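Long-range contact in solute-binding protein Csal_2479 (Chromohalobacter salexigens, PDB 4P1L), which binds D-glucuronate and probably delivers it to a tripartite ATP-independent periplasmic (TRAP) transport system for uptake into the cytoplasm: residues A[104-117]-A[314-326]. Sequence-based numbering, arbitrary orientation.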
loop_
_atom_site.group_PDB
_atom_site.type_symbol
_atom_site.label_atom_id
_atom_site.label_comp_id
_atom_site.label_asym_id
_atom_site.label_seq_id
_atom_site.Cartn_x
_atom_site.Cartn_y
_atom_site.Cartn_z
ATOM N N LEU A 104 -1.424 10.882 3.379
ATOM C CA LEU A 104 -2.142 11.709 4.332
ATOM C C LEU A 104 -3.294 10.891 4.914
ATOM O O LEU A 104 -4.108 10.345 4.160
ATOM C CB LEU A 104 -2.611 13.020 3.674
ATOM C CG LEU A 104 -1.519 14.034 3.290
ATOM C CD1 LEU A 104 -2.039 15.114 2.316
ATOM C CD2 LEU A 104 -0.937 14.716 4.557
ATOM N N PRO A 105 -3.354 10.770 6.251
ATOM C CA PRO A 105 -4.394 9.947 6.869
ATOM C C PRO A 105 -5.801 10.419 6.506
ATOM O O PRO A 105 -6.071 11.624 6.497
ATOM C CB PRO A 105 -4.118 10.076 8.379
ATOM C CG PRO A 105 -2.639 10.384 8.442
ATOM C CD PRO A 105 -2.390 11.276 7.245
ATOM N N PHE A 106 -6.676 9.475 6.204
ATOM C CA PHE A 106 -8.082 9.784 5.884
ATOM C C PHE A 106 -8.297 10.613 4.616
ATOM O O PHE A 106 -9.369 11.175 4.417
ATOM C CB PHE A 106 -8.768 10.472 7.096
ATOM C CG PHE A 106 -8.718 9.652 8.355
ATOM C CD1 PHE A 106 -9.619 8.607 8.555
ATOM C CD2 PHE A 106 -7.756 9.894 9.339
ATOM C CE1 PHE A 106 -9.572 7.852 9.700
ATOM C CE2 PHE A 106 -7.720 9.125 10.492
ATOM C CZ PHE A 106 -8.605 8.109 10.666
ATOM N N ILE A 107 -7.320 10.696 3.726
ATOM C CA ILE A 107 -7.530 11.512 2.543
ATOM C C ILE A 107 -8.622 10.911 1.644
ATOM O O ILE A 107 -9.357 11.644 0.989
ATOM C CB ILE A 107 -6.232 11.795 1.755
ATOM C CG1 ILE A 107 -6.514 12.937 0.781
ATOM C CG2 ILE A 107 -5.673 10.530 1.099
ATOM C CD1 ILE A 107 -5.286 13.543 0.207
ATOM N N PHE A 108 -8.717 9.581 1.613
ATOM C CA PHE A 108 -9.785 8.890 0.879
ATOM C C PHE A 108 -10.885 8.446 1.853
ATOM O O PHE A 108 -10.586 7.982 2.949
ATOM C CB PHE A 108 -9.252 7.651 0.140
ATOM C CG PHE A 108 -8.285 7.967 -0.967
ATOM C CD1 PHE A 108 -8.709 8.653 -2.099
ATOM C CD2 PHE A 108 -6.953 7.621 -0.855
ATOM C CE1 PHE A 108 -7.830 8.956 -3.105
ATOM C CE2 PHE A 108 -6.068 7.924 -1.856
ATOM C CZ PHE A 108 -6.510 8.610 -2.980
ATOM N N LYS A 109 -12.154 8.580 1.443
ATOM C CA LYS A 109 -13.286 8.195 2.274
ATOM C C LYS A 109 -13.509 6.670 2.239
ATOM O O LYS A 109 -14.025 6.080 3.195
ATOM C CB LYS A 109 -14.558 8.914 1.796
ATOM C CG LYS A 109 -14.562 10.411 2.049
ATOM C CD LYS A 109 -15.882 11.063 1.647
ATOM C CE LYS A 109 -15.854 12.577 1.903
ATOM N NZ LYS A 109 -17.152 13.230 1.509
ATOM N N SER A 110 -13.140 6.041 1.132
ATOM C CA SER A 110 -13.287 4.599 1.004
ATOM C C SER A 110 -12.391 4.082 -0.112
ATOM O O SER A 110 -11.926 4.857 -0.954
ATOM C CB SER A 110 -14.749 4.235 0.688
ATOM O OG SER A 110 -15.129 4.716 -0.580
ATOM N N PRO A 111 -12.166 2.764 -0.148
ATOM C CA PRO A 111 -11.379 2.237 -1.268
ATOM C C PRO A 111 -12.052 2.497 -2.612
ATOM O O PRO A 111 -11.370 2.709 -3.633
ATOM C CB PRO A 111 -11.296 0.740 -0.964
ATOM C CG PRO A 111 -11.313 0.696 0.552
ATOM C CD PRO A 111 -12.318 1.788 0.940
ATOM N N ASP A 112 -13.379 2.513 -2.632
ATOM C CA ASP A 112 -14.065 2.714 -3.909
ATOM C C ASP A 112 -13.815 4.136 -4.430
ATOM O O ASP A 112 -13.673 4.356 -5.652
ATOM C CB ASP A 112 -15.562 2.436 -3.789
ATOM C CG ASP A 112 -15.879 0.948 -3.825
ATOM O OD1 ASP A 112 -15.113 0.199 -4.467
ATOM O OD2 ASP A 112 -16.873 0.533 -3.201
ATOM N N ASP A 113 -13.766 5.103 -3.515
ATOM C CA ASP A 113 -13.436 6.467 -3.908
ATOM C C ASP A 113 -12.006 6.487 -4.452
ATOM O O ASP A 113 -11.701 7.151 -5.451
ATOM C CB ASP A 113 -13.528 7.433 -2.721
ATOM C CG ASP A 113 -14.970 7.754 -2.325
ATOM O OD1 ASP A 113 -15.642 8.513 -3.040
ATOM O OD2 ASP A 113 -15.421 7.263 -1.275
HETATM N N MSE A 114 -11.119 5.759 -3.795
HETATM C CA MSE A 114 -9.720 5.749 -4.219
HETATM C C MSE A 114 -9.580 5.174 -5.629
HETATM O O MSE A 114 -8.882 5.755 -6.482
HETATM C CB MSE A 114 -8.859 4.994 -3.199
HETATM C CG MSE A 114 -7.411 4.817 -3.585
HETATM SE SE MSE A 114 -7.081 3.291 -4.784
HETATM C CE MSE A 114 -7.717 1.872 -3.601
ATOM N N TYR A 115 -10.274 4.073 -5.914
ATOM C CA TYR A 115 -10.233 3.490 -7.260
ATOM C C TYR A 115 -10.702 4.451 -8.349
ATOM O O TYR A 115 -10.048 4.601 -9.396
ATOM C CB TYR A 115 -11.098 2.232 -7.345
ATOM C CG TYR A 115 -10.587 1.014 -6.619
ATOM C CD1 TYR A 115 -9.241 0.649 -6.653
ATOM C CD2 TYR A 115 -11.459 0.195 -5.926
ATOM C CE1 TYR A 115 -8.787 -0.470 -5.993
ATOM C CE2 TYR A 115 -11.002 -0.950 -5.279
ATOM C CZ TYR A 115 -9.670 -1.266 -5.323
ATOM O OH TYR A 115 -9.224 -2.383 -4.675
ATOM N N ARG A 116 -11.829 5.109 -8.094
ATOM C CA ARG A 116 -12.402 6.063 -9.042
ATOM C C ARG A 116 -11.422 7.198 -9.324
ATOM O O ARG A 116 -11.205 7.594 -10.486
ATOM C CB ARG A 116 -13.697 6.642 -8.479
ATOM C CG ARG A 116 -14.329 7.662 -9.386
ATOM C CD ARG A 116 -15.636 8.143 -8.824
ATOM N NE ARG A 116 -15.387 9.092 -7.747
ATOM C CZ ARG A 116 -15.662 8.876 -6.468
ATOM N NH1 ARG A 116 -16.230 7.737 -6.069
ATOM N NH2 ARG A 116 -15.379 9.817 -5.584
ATOM N N ILE A 117 -10.821 7.709 -8.259
ATOM C CA ILE A 117 -9.872 8.807 -8.375
ATOM C C ILE A 117 -8.597 8.398 -9.097
ATOM O O ILE A 117 -8.116 9.101 -9.990
ATOM C CB ILE A 117 -9.550 9.395 -6.969
ATOM C CG1 ILE A 117 -10.747 10.208 -6.468
ATOM C CG2 ILE A 117 -8.289 10.243 -7.015
ATOM C CD1 ILE A 117 -10.730 10.502 -5.002
ATOM N N LEU A 314 1.778 21.103 -4.182
ATOM C CA LEU A 314 0.982 19.886 -4.073
ATOM C C LEU A 314 -0.374 20.183 -3.409
ATOM O O LEU A 314 -1.220 19.298 -3.280
ATOM C CB LEU A 314 1.732 18.814 -3.284
ATOM C CG LEU A 314 3.000 18.229 -3.915
ATOM C CD1 LEU A 314 3.644 17.193 -2.984
ATOM C CD2 LEU A 314 2.685 17.592 -5.270
ATOM N N GLU A 315 -0.600 21.437 -3.030
ATOM C CA GLU A 315 -1.831 21.774 -2.329
ATOM C C GLU A 315 -3.061 21.450 -3.167
ATOM O O GLU A 315 -4.053 20.927 -2.664
ATOM C CB GLU A 315 -1.869 23.249 -1.936
ATOM C CG GLU A 315 -3.165 23.617 -1.170
ATOM C CD GLU A 315 -3.031 24.889 -0.367
ATOM O OE1 GLU A 315 -2.044 25.632 -0.593
ATOM O OE2 GLU A 315 -3.898 25.134 0.507
ATOM N N SER A 316 -3.007 21.782 -4.448
ATOM C CA SER A 316 -4.161 21.568 -5.309
ATOM C C SER A 316 -4.429 20.082 -5.581
ATOM O O SER A 316 -5.579 19.684 -5.843
ATOM C CB SER A 316 -4.026 22.388 -6.606
ATOM O OG SER A 316 -3.049 21.849 -7.470
ATOM N N LEU A 317 -3.392 19.254 -5.490
ATOM C CA LEU A 317 -3.584 17.824 -5.550
ATOM C C LEU A 317 -4.339 17.334 -4.301
ATOM O O LEU A 317 -5.256 16.524 -4.411
ATOM C CB LEU A 317 -2.236 17.116 -5.695
ATOM C CG LEU A 317 -2.243 15.603 -5.864
ATOM C CD1 LEU A 317 -3.196 15.152 -6.972
ATOM C CD2 LEU A 317 -0.800 15.117 -6.135
ATOM N N VAL A 318 -3.963 17.842 -3.129
ATOM C CA VAL A 318 -4.685 17.511 -1.900
ATOM C C VAL A 318 -6.169 17.915 -1.999
ATOM O O VAL A 318 -7.065 17.111 -1.729
ATOM C CB VAL A 318 -4.051 18.184 -0.673
ATOM C CG1 VAL A 318 -4.861 17.866 0.581
ATOM C CG2 VAL A 318 -2.574 17.746 -0.498
ATOM N N THR A 319 -6.425 19.163 -2.404
ATOM C CA THR A 319 -7.797 19.659 -2.461
ATOM C C THR A 319 -8.591 19.025 -3.598
ATOM O O THR A 319 -9.797 18.797 -3.445
ATOM C CB THR A 319 -7.862 21.210 -2.521
ATOM O OG1 THR A 319 -7.226 21.671 -3.702
ATOM C CG2 THR A 319 -7.162 21.822 -1.348
ATOM N N ASP A 320 -7.930 18.670 -4.707
ATOM C CA ASP A 320 -8.650 18.022 -5.800
ATOM C C ASP A 320 -9.144 16.631 -5.355
ATOM O O ASP A 320 -10.268 16.232 -5.664
ATOM C CB ASP A 320 -7.805 17.907 -7.068
ATOM C CG ASP A 320 -7.629 19.253 -7.809
ATOM O OD1 ASP A 320 -8.345 20.233 -7.503
ATOM O OD2 ASP A 320 -6.760 19.314 -8.709
ATOM N N ILE A 321 -8.311 15.898 -4.615
ATOM C CA ILE A 321 -8.710 14.592 -4.132
ATOM C C ILE A 321 -9.861 14.730 -3.129
ATOM O O ILE A 321 -10.836 13.973 -3.170
ATOM C CB ILE A 321 -7.517 13.843 -3.516
ATOM C CG1 ILE A 321 -6.552 13.413 -4.634
ATOM C CG2 ILE A 321 -8.008 12.626 -2.710
ATOM C CD1 ILE A 321 -5.155 13.011 -4.129
ATOM N N GLN A 322 -9.752 15.688 -2.214
ATOM C CA GLN A 322 -10.804 15.900 -1.238
ATOM C C GLN A 322 -12.107 16.301 -1.939
ATOM O O GLN A 322 -13.175 15.782 -1.626
ATOM C CB GLN A 322 -10.424 16.983 -0.250
ATOM C CG GLN A 322 -9.200 16.663 0.613
ATOM C CD GLN A 322 -8.784 17.859 1.455
ATOM O OE1 GLN A 322 -8.772 19.003 0.979
ATOM N NE2 GLN A 322 -8.459 17.605 2.712
ATOM N N ASP A 323 -12.005 17.218 -2.887
ATOM C CA ASP A 323 -13.179 17.740 -3.562
ATOM C C ASP A 323 -13.856 16.660 -4.404
ATOM O O ASP A 323 -15.072 16.689 -4.582
ATOM C CB ASP A 323 -12.820 18.950 -4.429
ATOM C CG ASP A 323 -12.458 20.188 -3.596
ATOM O OD1 ASP A 323 -12.593 20.154 -2.361
ATOM O OD2 ASP A 323 -12.037 21.197 -4.194
ATOM N N ALA A 324 -13.091 15.672 -4.863
ATOM C CA ALA A 324 -13.642 14.661 -5.761
ATOM C C ALA A 324 -14.500 13.650 -4.999
ATOM O O ALA A 324 -15.053 12.723 -5.599
ATOM C CB ALA A 324 -12.522 13.928 -6.516
ATOM N N GLN A 325 -14.599 13.799 -3.685
ATOM C CA GLN A 325 -15.359 12.840 -2.889
ATOM C C GLN A 325 -16.555 13.433 -2.158
ATOM O O GLN A 325 -17.288 12.723 -1.478
ATOM C CB GLN A 325 -14.429 12.173 -1.880
ATOM C CG GLN A 325 -13.262 11.517 -2.540
ATOM C CD GLN A 325 -12.281 11.010 -1.534
ATOM O OE1 GLN A 325 -12.487 9.956 -0.945
ATOM N NE2 GLN A 325 -11.233 11.787 -1.280
ATOM N N SER A 326 -16.762 14.730 -2.297
ATOM C CA SER A 326 -17.962 15.348 -1.739
ATOM C C SER A 326 -19.223 14.485 -1.886
ATOM O O SER A 326 -19.661 14.135 -2.996
ATOM C CB SER A 326 -18.181 16.715 -2.380
ATOM O OG SER A 326 -17.147 17.579 -1.978
ATOM O OXT SER A 326 -19.828 14.127 -0.868
HETATM O O HOH W 1 -17.700 10.093 -2.532
#
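With CG opposite its own carbonyl carbon (chi1 -56°) and the chain extended beyond it, Gln325 drives its amide between Ile107, Lys109 and Asp113, while Arg116, bent at chi3 (77°), turns its guanidinium to Ala324. The Gln325 amide is held by three backbone groups. OE1 accepts from Lys109 N at 2.8 Å, nearly straight. NE2 gives one N-H to Ile107 O at 2.9 Å, in the carbonyl plane, and the other to Ile321 O at 2.9 Å, from above the plane of that carbonyl; together these bonds fix the rotation of the buried amide. Ile117 CD1 lies 3.7 Å from Gln325 CG, its side chain crossing that of Gln325 at about a right angle. The extended Lys109 side chain passes that of Gln325 running the other way; its NZ donates to Gln325 O at 3.0 Å and makes a further, long salt bridge to the terminal carboxylate of Ser326. Arg116 NH2 donates to Ala324 O at 2.9 Å, while NH1 and NH2 together hold Asp113 OD1 in a salt bridge; a water joins OD1 to Gln325 O. Deeper, Ile321 CG2 sits 3.7 Å from Phe108 CE1 and 3.8 Å from Ile107 CG1, and Leu104 meets Val318. Tyr304 of helix 301-310 and Ile122 of helix 121-132 extend this apolar layer. The C-terminal helix 315-323 and its last three residues are thus fastened to the loop 104-110 and one side of the N-capped helix 111-118, away from the glucuronate pocket, in a family 7 solute-binding protein of the periplasmic two-lobed fold.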